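Local coordinates for protein deoxycytidylate deaminase (Cyanophage S-TIM5, PDB 4P9E) that probably deaminates dCMP to dUMP with the help of a bound zinc ion, at residues 89-94 against 111-116. Sequence-based numbering, arbitrary orientation.
Sequences SELFCT and KKVYYR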
loop_
_atom_site.group_PDB
_atom_site.type_symbol
_atom_site.label_atom_id
_atom_site.label_comp_id
_atom_site.label_asym_id
_atom_site.label_seq_id
_atom_site.Cartn_x
_atom_site.Cartn_y
_atom_site.Cartn_z
ATOM N N SER A 89 1.915 14.548 5.866
ATOM C CA SER A 89 3.048 15.021 5.095
ATOM C C SER A 89 3.170 16.533 5.178
ATOM O O SER A 89 2.324 17.208 5.774
ATOM C CB SER A 89 2.883 14.633 3.633
ATOM O OG SER A 89 1.834 15.386 3.053
ATOM N N GLU A 90 4.225 17.052 4.563
ATOM C CA GLU A 90 4.412 18.489 4.431
ATOM C C GLU A 90 4.578 18.887 2.982
ATOM O O GLU A 90 5.143 18.154 2.180
ATOM C CB GLU A 90 5.638 18.927 5.195
ATOM C CG GLU A 90 5.865 18.091 6.426
ATOM C CD GLU A 90 6.685 18.808 7.446
ATOM O OE1 GLU A 90 7.928 18.744 7.363
ATOM O OE2 GLU A 90 6.073 19.449 8.315
ATOM N N LEU A 91 4.084 20.066 2.654
ATOM C CA LEU A 91 4.181 20.573 1.309
ATOM C C LEU A 91 5.238 21.677 1.211
ATOM O O LEU A 91 5.136 22.677 1.908
ATOM C CB LEU A 91 2.828 21.139 0.939
ATOM C CG LEU A 91 2.701 21.625 -0.491
ATOM C CD1 LEU A 91 2.975 20.467 -1.439
ATOM C CD2 LEU A 91 1.312 22.181 -0.674
ATOM N N PHE A 92 6.256 21.498 0.371
ATOM C CA PHE A 92 7.136 22.614 0.017
ATOM C C PHE A 92 6.724 23.163 -1.331
ATOM O O PHE A 92 6.816 22.486 -2.342
ATOM C CB PHE A 92 8.599 22.209 -0.054
ATOM C CG PHE A 92 9.188 21.862 1.262
ATOM C CD1 PHE A 92 10.008 22.757 1.920
ATOM C CD2 PHE A 92 8.920 20.644 1.860
ATOM C CE1 PHE A 92 10.549 22.430 3.143
ATOM C CE2 PHE A 92 9.459 20.330 3.081
ATOM C CZ PHE A 92 10.269 21.219 3.719
ATOM N N CYS A 93 6.271 24.403 -1.354
ATOM C CA CYS A 93 5.917 25.008 -2.610
ATOM C C CYS A 93 6.742 26.292 -2.849
ATOM O O CYS A 93 7.149 26.958 -1.900
ATOM C CB CYS A 93 4.405 25.261 -2.637
ATOM S SG CYS A 93 3.740 25.541 -4.307
ATOM N N THR A 94 7.028 26.616 -4.103
ATOM C CA THR A 94 7.652 27.901 -4.409
ATOM C C THR A 94 6.723 29.060 -4.071
ATOM O O THR A 94 7.175 30.131 -3.704
ATOM C CB THR A 94 8.070 28.029 -5.891
ATOM O OG1 THR A 94 6.955 27.745 -6.741
ATOM C CG2 THR A 94 9.204 27.082 -6.221
ATOM N N LYS A 111 0.170 18.515 7.002
ATOM C CA LYS A 111 0.498 19.000 8.328
ATOM C C LYS A 111 0.917 20.473 8.273
ATOM O O LYS A 111 0.441 21.309 9.045
ATOM C CB LYS A 111 1.623 18.130 8.887
ATOM C CG LYS A 111 2.122 18.520 10.254
ATOM C CD LYS A 111 3.098 17.478 10.781
ATOM C CE LYS A 111 4.253 17.237 9.804
ATOM N NZ LYS A 111 5.128 16.080 10.203
ATOM N N LYS A 112 1.807 20.784 7.337
ATOM C CA LYS A 112 2.340 22.121 7.219
ATOM C C LYS A 112 2.731 22.435 5.772
ATOM O O LYS A 112 3.146 21.557 5.027
ATOM C CB LYS A 112 3.546 22.262 8.150
ATOM C CG LYS A 112 4.341 23.533 7.981
ATOM C CD LYS A 112 5.569 23.474 8.841
ATOM C CE LYS A 112 6.202 24.841 9.040
ATOM N NZ LYS A 112 7.454 24.658 9.801
ATOM N N VAL A 113 2.580 23.694 5.387
ATOM C CA VAL A 113 3.063 24.190 4.104
ATOM C C VAL A 113 4.229 25.201 4.260
ATOM O O VAL A 113 4.111 26.188 4.979
ATOM C CB VAL A 113 1.914 24.846 3.281
ATOM C CG1 VAL A 113 2.444 25.409 1.963
ATOM C CG2 VAL A 113 0.778 23.853 3.026
ATOM N N TYR A 114 5.350 24.931 3.595
ATOM C CA TYR A 114 6.457 25.875 3.462
ATOM C C TYR A 114 6.393 26.532 2.079
ATOM O O TYR A 114 6.314 25.835 1.065
ATOM C CB TYR A 114 7.805 25.157 3.577
ATOM C CG TYR A 114 8.089 24.449 4.880
ATOM C CD1 TYR A 114 8.885 25.032 5.846
ATOM C CD2 TYR A 114 7.592 23.169 5.129
ATOM C CE1 TYR A 114 9.160 24.373 7.047
ATOM C CE2 TYR A 114 7.859 22.501 6.327
ATOM C CZ TYR A 114 8.645 23.109 7.274
ATOM O OH TYR A 114 8.912 22.461 8.456
ATOM N N TYR A 115 6.423 27.860 2.026
ATOM C CA TYR A 115 6.510 28.566 0.737
ATOM C C TYR A 115 7.646 29.579 0.669
ATOM O O TYR A 115 8.092 30.110 1.695
ATOM C CB TYR A 115 5.201 29.254 0.381
ATOM C CG TYR A 115 4.869 30.425 1.266
ATOM C CD1 TYR A 115 5.211 31.717 0.892
ATOM C CD2 TYR A 115 4.198 30.247 2.471
ATOM C CE1 TYR A 115 4.901 32.798 1.686
ATOM C CE2 TYR A 115 3.894 31.323 3.278
ATOM C CZ TYR A 115 4.245 32.602 2.880
ATOM O OH TYR A 115 3.944 33.691 3.679
ATOM N N ARG A 116 8.201 29.770 -0.521
ATOM C CA ARG A 116 9.207 30.804 -0.719
ATOM C C ARG A 116 8.633 32.168 -1.059
ATOM O O ARG A 116 9.122 33.182 -0.588
ATOM C CB ARG A 116 10.218 30.394 -1.780
ATOM C CG ARG A 116 11.419 31.305 -1.844
ATOM C CD ARG A 116 12.698 30.521 -1.972
ATOM N NE ARG A 116 13.316 30.265 -0.681
ATOM C CZ ARG A 116 14.320 29.422 -0.496
ATOM N NH1 ARG A 116 14.818 28.753 -1.521
ATOM N NH2 ARG A 116 14.825 29.247 0.711
#
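Strands 90-93 and 112-115 are the parallel pair of a beta-alpha-beta crossover in the cytidine deaminase fold; the connecting helix 99-107 carries the zinc ligand C101 in its first turn, just after the ligand C98. Their axes run 4.7 Å apart at 15°, and the register L91–V113, F92–Y114, C93–Y115 follows from the backbone bonds. L91 N donates to K112 O (3.0 Å), L91 O accepts from Y114 N (2.8 Å), and C93 N donates to Y114 O at an N-H...O angle of 170°. On the face bearing L91, V113, C93 and Y115, L91 CB meets V113 CG2 at 4.0 Å, and the C93 side chain lies close to that of E72, the predicted proton donor.

The other face is covered partly by helix 6-20, whose Y12 meets the F92 ring. Here F92 and Y114 form an offset stack, centroids 4.4 Å apart and planes at 3°. Both side chains set CG anti to the carbonyl carbon, beside the backbone N, and the two point the same way. K112 NZ forms a salt bridge with E136 OE1. The Y114 ring is sandwiched: F92 CE1 sits over one face, and K112 CE lies 3.4 Å above the opposite face, near the rim.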